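3-oxoacyl-(acyl-carrier protein) synthase II (Thermus thermophilus, PDB 1J3N) catalyses the condensation step of fatty acid elongation, probably joining a malonyl unit carried by acyl-carrier protein to a growing acyl chain. Local coordinates at residues R66-Q80 with M134-Y148. Numbering follows the deposited sequence.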
ATOM      1  N   ARG A  66     -12.604 -15.507  14.831  1.00 41.97           N
ATOM      2  CA  ARG A  66     -11.719 -16.603  14.457  1.00 41.16           C
ATOM      3  C   ARG A  66     -11.212 -16.568  13.021  1.00 38.67           C
ATOM      4  O   ARG A  66     -10.271 -17.281  12.677  1.00 38.34           O
ATOM      5  CB  ARG A  66     -12.379 -17.958  14.755  1.00 45.17           C
ATOM      6  CG  ARG A  66     -12.178 -18.419  16.204  1.00 49.64           C
ATOM      7  CD  ARG A  66     -13.334 -18.033  17.121  1.00 53.73           C
ATOM      8  NE  ARG A  66     -14.262 -19.153  17.281  1.00 58.36           N
ATOM      9  CZ  ARG A  66     -15.368 -19.118  18.020  1.00 59.09           C
ATOM     10  NH1 ARG A  66     -15.704 -18.012  18.676  1.00 59.82           N
ATOM     11  NH2 ARG A  66     -16.133 -20.196  18.123  1.00 60.08           N
ATOM     12  N   ARG A  67     -11.821 -15.738  12.181  1.00 35.49           N
ATOM     13  CA  ARG A  67     -11.375 -15.631  10.798  1.00 32.83           C
ATOM     14  C   ARG A  67     -10.778 -14.258  10.529  1.00 29.86           C
ATOM     15  O   ARG A  67     -10.579 -13.863   9.380  1.00 27.62           O
ATOM     16  CB  ARG A  67     -12.536 -15.923   9.850  1.00 35.35           C
ATOM     17  CG  ARG A  67     -12.970 -17.382   9.937  1.00 38.49           C
ATOM     18  CD  ARG A  67     -14.178 -17.707   9.091  1.00 40.63           C
ATOM     19  NE  ARG A  67     -14.561 -19.107   9.272  1.00 43.31           N
ATOM     20  CZ  ARG A  67     -15.628 -19.675   8.719  1.00 45.57           C
ATOM     21  NH1 ARG A  67     -16.433 -18.964   7.939  1.00 45.16           N
ATOM     22  NH2 ARG A  67     -15.893 -20.956   8.954  1.00 46.88           N
ATOM     23  N   LEU A  68     -10.472 -13.547  11.610  1.00 25.83           N
ATOM     24  CA  LEU A  68      -9.890 -12.214  11.532  1.00 24.92           C
ATOM     25  C   LEU A  68      -8.554 -12.178  12.241  1.00 23.64           C
ATOM     26  O   LEU A  68      -8.463 -12.521  13.419  1.00 23.27           O
ATOM     27  CB  LEU A  68     -10.804 -11.178  12.188  1.00 26.21           C
ATOM     28  CG  LEU A  68     -12.118 -10.821  11.504  1.00 26.70           C
ATOM     29  CD1 LEU A  68     -12.803  -9.708  12.279  1.00 28.43           C
ATOM     30  CD2 LEU A  68     -11.840 -10.374  10.091  1.00 28.94           C
ATOM     31  N   ASP A  69      -7.517 -11.769  11.523  1.00 23.01           N
ATOM     32  CA  ASP A  69      -6.194 -11.678  12.113  1.00 23.19           C
ATOM     33  C   ASP A  69      -6.210 -10.495  13.069  1.00 22.43           C
ATOM     34  O   ASP A  69      -6.994  -9.562  12.900  1.00 22.20           O
ATOM     35  CB  ASP A  69      -5.137 -11.463  11.024  1.00 24.27           C
ATOM     36  CG  ASP A  69      -3.728 -11.421  11.577  1.00 27.26           C
ATOM     37  OD1 ASP A  69      -3.348 -10.382  12.172  1.00 26.96           O
ATOM     38  OD2 ASP A  69      -3.002 -12.429  11.424  1.00 24.85           O
ATOM     39  N   ARG A  70      -5.347 -10.537  14.079  1.00 22.91           N
ATOM     40  CA  ARG A  70      -5.274  -9.457  15.051  1.00 21.95           C
ATOM     41  C   ARG A  70      -5.145  -8.062  14.409  1.00 19.50           C
ATOM     42  O   ARG A  70      -5.724  -7.099  14.911  1.00 19.18           O
ATOM     43  CB  ARG A  70      -4.099  -9.707  16.009  1.00 24.88           C
ATOM     44  CG  ARG A  70      -4.098  -8.841  17.255  1.00 27.19           C
ATOM     45  CD  ARG A  70      -2.896  -9.155  18.147  1.00 29.24           C
ATOM     46  NE  ARG A  70      -3.040 -10.404  18.893  1.00 30.48           N
ATOM     47  CZ  ARG A  70      -3.703 -10.526  20.041  1.00 31.46           C
ATOM     48  NH1 ARG A  70      -4.294  -9.473  20.590  1.00 30.42           N
ATOM     49  NH2 ARG A  70      -3.767 -11.703  20.647  1.00 33.29           N
ATOM     50  N   PHE A  71      -4.410  -7.926  13.306  1.00 20.53           N
ATOM     51  CA  PHE A  71      -4.273  -6.582  12.730  1.00 18.72           C
ATOM     52  C   PHE A  71      -5.580  -6.058  12.161  1.00 19.04           C
ATOM     53  O   PHE A  71      -5.838  -4.849  12.180  1.00 18.10           O
ATOM     54  CB  PHE A  71      -3.144  -6.515  11.685  1.00 20.12           C
ATOM     55  CG  PHE A  71      -3.547  -6.909  10.283  1.00 19.61           C
ATOM     56  CD1 PHE A  71      -3.671  -8.247   9.922  1.00 19.01           C
ATOM     57  CD2 PHE A  71      -3.746  -5.932   9.309  1.00 20.74           C
ATOM     58  CE1 PHE A  71      -3.982  -8.608   8.614  1.00 20.40           C
ATOM     59  CE2 PHE A  71      -4.060  -6.279   7.995  1.00 21.58           C
ATOM     60  CZ  PHE A  71      -4.176  -7.624   7.645  1.00 19.72           C
ATOM     61  N   VAL A  72      -6.410  -6.964  11.663  1.00 19.79           N
ATOM     62  CA  VAL A  72      -7.703  -6.566  11.130  1.00 20.90           C
ATOM     63  C   VAL A  72      -8.634  -6.325  12.327  1.00 21.15           C
ATOM     64  O   VAL A  72      -9.482  -5.436  12.295  1.00 20.31           O
ATOM     65  CB  VAL A  72      -8.283  -7.653  10.190  1.00 21.43           C
ATOM     66  CG1 VAL A  72      -9.758  -7.384   9.918  1.00 19.97           C
ATOM     67  CG2 VAL A  72      -7.506  -7.655   8.856  1.00 20.96           C
ATOM     68  N   GLN A  73      -8.459  -7.106  13.394  1.00 20.99           N
ATOM     69  CA  GLN A  73      -9.280  -6.924  14.582  1.00 20.01           C
ATOM     70  C   GLN A  73      -9.061  -5.523  15.167  1.00 20.14           C
ATOM     71  O   GLN A  73     -10.004  -4.854  15.568  1.00 19.27           O
ATOM     72  CB  GLN A  73      -8.951  -7.994  15.627  1.00 21.48           C
ATOM     73  CG  GLN A  73      -9.600  -9.339  15.343  1.00 22.16           C
ATOM     74  CD  GLN A  73      -9.346 -10.346  16.443  1.00 26.51           C
ATOM     75  OE1 GLN A  73      -9.416 -10.016  17.629  1.00 25.46           O
ATOM     76  NE2 GLN A  73      -9.061 -11.588  16.059  1.00 26.65           N
ATOM     77  N   TYR A  74      -7.813  -5.079  15.205  1.00 18.71           N
ATOM     78  CA  TYR A  74      -7.513  -3.754  15.729  1.00 19.76           C
ATOM     79  C   TYR A  74      -8.086  -2.665  14.830  1.00 19.04           C
ATOM     80  O   TYR A  74      -8.651  -1.682  15.311  1.00 20.38           O
ATOM     81  CB  TYR A  74      -6.003  -3.558  15.867  1.00 19.36           C
ATOM     82  CG  TYR A  74      -5.348  -4.408  16.936  1.00 20.44           C
ATOM     83  CD1 TYR A  74      -6.110  -5.184  17.812  1.00 22.53           C
ATOM     84  CD2 TYR A  74      -3.960  -4.420  17.082  1.00 21.46           C
ATOM     85  CE1 TYR A  74      -5.509  -5.948  18.808  1.00 23.16           C
ATOM     86  CE2 TYR A  74      -3.350  -5.181  18.079  1.00 22.41           C
ATOM     87  CZ  TYR A  74      -4.132  -5.940  18.937  1.00 24.12           C
ATOM     88  OH  TYR A  74      -3.534  -6.686  19.934  1.00 27.49           O
ATOM     89  N   ALA A  75      -7.954  -2.831  13.521  1.00 18.58           N
ATOM     90  CA  ALA A  75      -8.479  -1.822  12.596  1.00 17.53           C
ATOM     91  C   ALA A  75      -9.996  -1.645  12.715  1.00 18.91           C
ATOM     92  O   ALA A  75     -10.500  -0.522  12.679  1.00 19.06           O
ATOM     93  CB  ALA A  75      -8.117  -2.183  11.179  1.00 15.28           C
ATOM     94  N   LEU A  76     -10.723  -2.754  12.841  1.00 19.79           N
ATOM     95  CA  LEU A  76     -12.180  -2.694  12.961  1.00 18.64           C
ATOM     96  C   LEU A  76     -12.579  -2.014  14.268  1.00 19.12           C
ATOM     97  O   LEU A  76     -13.528  -1.228  14.309  1.00 21.08           O
ATOM     98  CB  LEU A  76     -12.778  -4.108  12.875  1.00 17.97           C
ATOM     99  CG  LEU A  76     -12.732  -4.731  11.474  1.00 19.35           C
ATOM    100  CD1 LEU A  76     -13.135  -6.195  11.506  1.00 19.98           C
ATOM    101  CD2 LEU A  76     -13.666  -3.948  10.568  1.00 18.64           C
ATOM    102  N   ILE A  77     -11.838  -2.302  15.332  1.00 20.17           N
ATOM    103  CA  ILE A  77     -12.115  -1.706  16.631  1.00 19.55           C
ATOM    104  C   ILE A  77     -11.851  -0.198  16.588  1.00 19.91           C
ATOM    105  O   ILE A  77     -12.662   0.595  17.075  1.00 18.92           O
ATOM    106  CB  ILE A  77     -11.246  -2.355  17.734  1.00 20.29           C
ATOM    107  CG1 ILE A  77     -11.677  -3.809  17.941  1.00 21.44           C
ATOM    108  CG2 ILE A  77     -11.359  -1.552  19.035  1.00 17.10           C
ATOM    109  CD1 ILE A  77     -10.746  -4.601  18.861  1.00 23.72           C
ATOM    110  N   ALA A  78     -10.727   0.196  15.998  1.00 21.01           N
ATOM    111  CA  ALA A  78     -10.388   1.618  15.902  1.00 22.93           C
ATOM    112  C   ALA A  78     -11.387   2.360  15.023  1.00 21.30           C
ATOM    113  O   ALA A  78     -11.770   3.487  15.325  1.00 21.61           O
ATOM    114  CB  ALA A  78      -8.975   1.796  15.357  1.00 20.33           C
ATOM    115  N   ALA A  79     -11.809   1.728  13.933  1.00 22.73           N
ATOM    116  CA  ALA A  79     -12.777   2.346  13.034  1.00 21.98           C
ATOM    117  C   ALA A  79     -14.107   2.557  13.752  1.00 21.97           C
ATOM    118  O   ALA A  79     -14.742   3.598  13.581  1.00 23.43           O
ATOM    119  CB  ALA A  79     -12.976   1.474  11.783  1.00 20.07           C
ATOM    120  N   GLN A  80     -14.537   1.579  14.551  1.00 23.07           N
ATOM    121  CA  GLN A  80     -15.791   1.716  15.297  1.00 21.93           C
ATOM    122  C   GLN A  80     -15.656   2.877  16.282  1.00 22.16           C
ATOM    123  O   GLN A  80     -16.524   3.748  16.360  1.00 22.65           O
ATOM    124  CB  GLN A  80     -16.127   0.425  16.058  1.00 22.87           C
ATOM    125  CG  GLN A  80     -17.517   0.445  16.708  1.00 22.58           C
ATOM    126  CD  GLN A  80     -17.910  -0.885  17.335  1.00 26.16           C
ATOM    127  OE1 GLN A  80     -17.561  -1.954  16.832  1.00 24.49           O
ATOM    128  NE2 GLN A  80     -18.659  -0.822  18.431  1.00 27.77           N
ATOM    129  N   MET A 134      -6.944 -13.646   5.427  1.00 22.10           N
ATOM    130  CA  MET A 134      -6.614 -13.200   6.775  1.00 20.42           C
ATOM    131  C   MET A 134      -5.268 -12.487   6.874  1.00 20.41           C
ATOM    132  O   MET A 134      -5.087 -11.615   7.717  1.00 19.30           O
ATOM    133  CB  MET A 134      -6.613 -14.392   7.752  1.00 22.19           C
ATOM    134  CG  MET A 134      -7.986 -14.993   8.052  1.00 21.24           C
ATOM    135  SD  MET A 134      -7.859 -16.380   9.225  1.00 24.02           S
ATOM    136  CE  MET A 134      -7.297 -15.531  10.714  1.00 21.39           C
ATOM    137  N   MET A 135      -4.325 -12.837   6.003  1.00 22.19           N
ATOM    138  CA  MET A 135      -3.001 -12.229   6.086  1.00 21.84           C
ATOM    139  C   MET A 135      -2.666 -11.007   5.222  1.00 21.74           C
ATOM    140  O   MET A 135      -1.856 -10.174   5.640  1.00 22.32           O
ATOM    141  CB  MET A 135      -1.930 -13.312   5.874  1.00 21.99           C
ATOM    142  CG  MET A 135      -1.658 -13.691   4.423  1.00 24.99           C
ATOM    143  SD  MET A 135      -0.482 -12.572   3.625  1.00 23.18           S
ATOM    144  CE  MET A 135      -0.348 -13.369   1.988  1.00 24.71           C
ATOM    145  N   ILE A 136      -3.271 -10.875   4.043  1.00 19.70           N
ATOM    146  CA  ILE A 136      -2.933  -9.743   3.178  1.00 20.16           C
ATOM    147  C   ILE A 136      -3.323  -8.360   3.706  1.00 18.96           C
ATOM    148  O   ILE A 136      -4.381  -8.175   4.302  1.00 17.07           O
ATOM    149  CB  ILE A 136      -3.472  -9.949   1.734  1.00 20.83           C
ATOM    150  CG1 ILE A 136      -4.989 -10.103   1.724  1.00 21.72           C
ATOM    151  CG2 ILE A 136      -2.842 -11.206   1.130  1.00 21.20           C
ATOM    152  CD1 ILE A 136      -5.556 -10.263   0.322  1.00 20.73           C
ATOM    153  N   ALA A 137      -2.439  -7.395   3.467  1.00 17.85           N
ATOM    154  CA  ALA A 137      -2.586  -6.016   3.944  1.00 18.96           C
ATOM    155  C   ALA A 137      -3.879  -5.273   3.667  1.00 19.41           C
ATOM    156  O   ALA A 137      -4.339  -4.511   4.512  1.00 21.50           O
ATOM    157  CB  ALA A 137      -1.400  -5.167   3.434  1.00 14.81           C
ATOM    158  N   ASN A 138      -4.458  -5.480   2.492  1.00 20.64           N
ATOM    159  CA  ASN A 138      -5.679  -4.783   2.114  1.00 21.70           C
ATOM    160  C   ASN A 138      -6.937  -5.248   2.841  1.00 23.35           C
ATOM    161  O   ASN A 138      -8.020  -4.711   2.601  1.00 22.61           O
ATOM    162  CB  ASN A 138      -5.892  -4.920   0.607  1.00 23.31           C
ATOM    163  CG  ASN A 138      -6.037  -6.375   0.171  1.00 23.98           C
ATOM    164  OD1 ASN A 138      -7.132  -6.834  -0.162  1.00 22.93           O
ATOM    165  ND2 ASN A 138      -4.931  -7.105   0.188  1.00 17.54           N
ATOM    166  N   MET A 139      -6.809  -6.231   3.729  1.00 22.27           N
ATOM    167  CA  MET A 139      -7.995  -6.728   4.419  1.00 22.56           C
ATOM    168  C   MET A 139      -8.509  -5.860   5.566  1.00 20.66           C
ATOM    169  O   MET A 139      -9.625  -6.060   6.033  1.00 20.65           O
ATOM    170  CB  MET A 139      -7.773  -8.160   4.897  1.00 21.80           C
ATOM    171  CG  MET A 139      -7.637  -9.152   3.758  1.00 23.41           C
ATOM    172  SD  MET A 139      -8.920  -8.979   2.517  1.00 27.80           S
ATOM    173  CE  MET A 139     -10.304  -9.717   3.336  1.00 25.02           C
ATOM    174  N   ALA A 140      -7.708  -4.902   6.023  1.00 18.89           N
ATOM    175  CA  ALA A 140      -8.165  -4.006   7.073  1.00 19.89           C
ATOM    176  C   ALA A 140      -9.152  -3.034   6.414  1.00 19.01           C
ATOM    177  O   ALA A 140     -10.258  -2.820   6.904  1.00 19.95           O
ATOM    178  CB  ALA A 140      -6.994  -3.252   7.672  1.00 22.16           C
ATOM    179  N   SER A 141      -8.749  -2.451   5.294  1.00 19.53           N
ATOM    180  CA  SER A 141      -9.622  -1.541   4.561  1.00 19.05           C
ATOM    181  C   SER A 141     -10.872  -2.288   4.088  1.00 19.66           C
ATOM    182  O   SER A 141     -11.998  -1.841   4.311  1.00 17.59           O
ATOM    183  CB  SER A 141      -8.893  -0.957   3.353  1.00 17.80           C
ATOM    184  OG  SER A 141      -7.955   0.029   3.757  1.00 18.30           O
ATOM    185  N   ALA A 142     -10.658  -3.441   3.463  1.00 18.52           N
ATOM    186  CA  ALA A 142     -11.748  -4.261   2.948  1.00 18.33           C
ATOM    187  C   ALA A 142     -12.777  -4.631   4.008  1.00 19.47           C
ATOM    188  O   ALA A 142     -13.983  -4.539   3.771  1.00 19.08           O
ATOM    189  CB  ALA A 142     -11.188  -5.533   2.315  1.00 18.34           C
ATOM    190  N   HIS A 143     -12.313  -5.069   5.174  1.00 20.57           N
ATOM    191  CA  HIS A 143     -13.241  -5.450   6.223  1.00 20.76           C
ATOM    192  C   HIS A 143     -14.037  -4.281   6.758  1.00 20.93           C
ATOM    193  O   HIS A 143     -15.197  -4.440   7.128  1.00 18.13           O
ATOM    194  CB  HIS A 143     -12.505  -6.169   7.356  1.00 21.95           C
ATOM    195  CG  HIS A 143     -12.423  -7.645   7.154  1.00 21.08           C
ATOM    196  ND1 HIS A 143     -13.537  -8.457   7.194  1.00 21.30           N
ATOM    197  CD2 HIS A 143     -11.380  -8.449   6.842  1.00 19.56           C
ATOM    198  CE1 HIS A 143     -13.183  -9.698   6.914  1.00 20.70           C
ATOM    199  NE2 HIS A 143     -11.879  -9.720   6.695  1.00 23.19           N
ATOM    200  N   ILE A 144     -13.424  -3.100   6.793  1.00 21.87           N
ATOM    201  CA  ILE A 144     -14.132  -1.924   7.273  1.00 20.80           C
ATOM    202  C   ILE A 144     -15.206  -1.535   6.262  1.00 21.34           C
ATOM    203  O   ILE A 144     -16.336  -1.203   6.636  1.00 19.60           O
ATOM    204  CB  ILE A 144     -13.158  -0.745   7.506  1.00 21.40           C
ATOM    205  CG1 ILE A 144     -12.288  -1.029   8.746  1.00 22.17           C
ATOM    206  CG2 ILE A 144     -13.939   0.543   7.685  1.00 21.32           C
ATOM    207  CD1 ILE A 144     -11.011  -0.183   8.830  1.00 20.87           C
ATOM    208  N   ALA A 145     -14.851  -1.576   4.978  1.00 22.13           N
ATOM    209  CA  ALA A 145     -15.792  -1.245   3.910  1.00 23.09           C
ATOM    210  C   ALA A 145     -16.968  -2.216   3.901  1.00 23.63           C
ATOM    211  O   ALA A 145     -18.120  -1.815   3.690  1.00 24.43           O
ATOM    212  CB  ALA A 145     -15.088  -1.280   2.560  1.00 22.50           C
ATOM    213  N   MET A 146     -16.674  -3.494   4.124  1.00 24.20           N
ATOM    214  CA  MET A 146     -17.707  -4.525   4.134  1.00 26.49           C
ATOM    215  C   MET A 146     -18.647  -4.412   5.328  1.00 26.69           C
ATOM    216  O   MET A 146     -19.864  -4.554   5.189  1.00 25.45           O
ATOM    217  CB  MET A 146     -17.067  -5.910   4.120  1.00 29.72           C
ATOM    218  CG  MET A 146     -16.328  -6.228   2.830  1.00 33.98           C
ATOM    219  SD  MET A 146     -15.728  -7.918   2.758  1.00 39.01           S
ATOM    220  CE  MET A 146     -14.212  -7.806   3.680  1.00 39.46           C
ATOM    221  N   ARG A 147     -18.082  -4.135   6.496  1.00 25.71           N
ATOM    222  CA  ARG A 147     -18.874  -4.024   7.709  1.00 27.51           C
ATOM    223  C   ARG A 147     -19.909  -2.906   7.666  1.00 26.48           C
ATOM    224  O   ARG A 147     -21.031  -3.078   8.145  1.00 25.32           O
ATOM    225  CB  ARG A 147     -17.960  -3.812   8.923  1.00 26.39           C
ATOM    226  CG  ARG A 147     -18.695  -3.944  10.250  1.00 28.12           C
ATOM    227  CD  ARG A 147     -17.814  -3.667  11.461  1.00 28.96           C
ATOM    228  NE  ARG A 147     -18.512  -4.047  12.686  1.00 33.87           N
ATOM    229  CZ  ARG A 147     -18.119  -3.735  13.918  1.00 36.60           C
ATOM    230  NH1 ARG A 147     -17.020  -3.020  14.111  1.00 34.50           N
ATOM    231  NH2 ARG A 147     -18.826  -4.152  14.961  1.00 35.46           N
ATOM    232  N   TYR A 148     -19.529  -1.767   7.093  1.00 24.94           N
ATOM    233  CA  TYR A 148     -20.412  -0.606   7.025  1.00 26.44           C
ATOM    234  C   TYR A 148     -21.043  -0.326   5.661  1.00 24.57           C
ATOM    235  O   TYR A 148     -21.869   0.572   5.536  1.00 26.37           O
ATOM    236  CB  TYR A 148     -19.656   0.639   7.497  1.00 27.14           C
ATOM    237  CG  TYR A 148     -19.113   0.528   8.907  1.00 27.93           C
ATOM    238  CD1 TYR A 148     -19.970   0.376  10.000  1.00 28.98           C
ATOM    239  CD2 TYR A 148     -17.745   0.569   9.148  1.00 26.70           C
ATOM    240  CE1 TYR A 148     -19.468   0.268  11.298  1.00 30.44           C
ATOM    241  CE2 TYR A 148     -17.237   0.464  10.436  1.00 29.26           C
ATOM    242  CZ  TYR A 148     -18.101   0.314  11.507  1.00 28.37           C
ATOM    243  OH  TYR A 148     -17.588   0.210  12.781  1.00 30.79           O
TER
HETATM  244  O   HOH W   1      -7.809 -10.828   8.906  1.00 20.89           O
HETATM  245  O   HOH W   2     -15.612  -1.565  12.617  1.00 30.78           O
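Arg-147 and Gln-80 make the direct side-chain hydrogen bond between the two segments: NH1 donates to OE1 at 3.0 Å, 22° out of the guanidinium plane, and NH2 adds a weak bond to the same oxygen. Arg-147 reaches this far because CG lies anti to the backbone N (chi1 -169°) and the chain stays extended to NE. A water donates to Leu-76 O and hydrogen-bonds Tyr-148 OH, which sits 3.6 Å from Gln-80 CB. With an alanine at Gln-80 the shared acceptor is gone, and the guanidinium would probably be freer to swing, with a weak bond from NH2 to Tyr-59 O still holding it in part. At the other end, a second water links Asp-69 N to Met-134 O, while Asp-69 caps helix 70-86 through OD1 to Phe-71 N and turns OD2 to Thr-111.

Between these polar ends, Leu-68 CD2 lies over one face of the His-143 imidazole, 3.6 Å from its centroid, a CH-pi contact; Met-146 CE covers the opposite face. The Phe-71 ring presents its edge to Ile-136 O, with CZ at 3.4 Å. The axes of segments 70-80 and 139-148 come within 8.9 Å and cross at -45°; Ala-75 CB meets Ala-140 CB at 3.8 Å, and Ile-144 packs against Leu-76 and Ala-79. Ala-75, Ala-79 and Ile-144 also touch strand 182-189, so apolar packing seats both helices on the thiolase-fold sheet, with water-linked polar groups at either end.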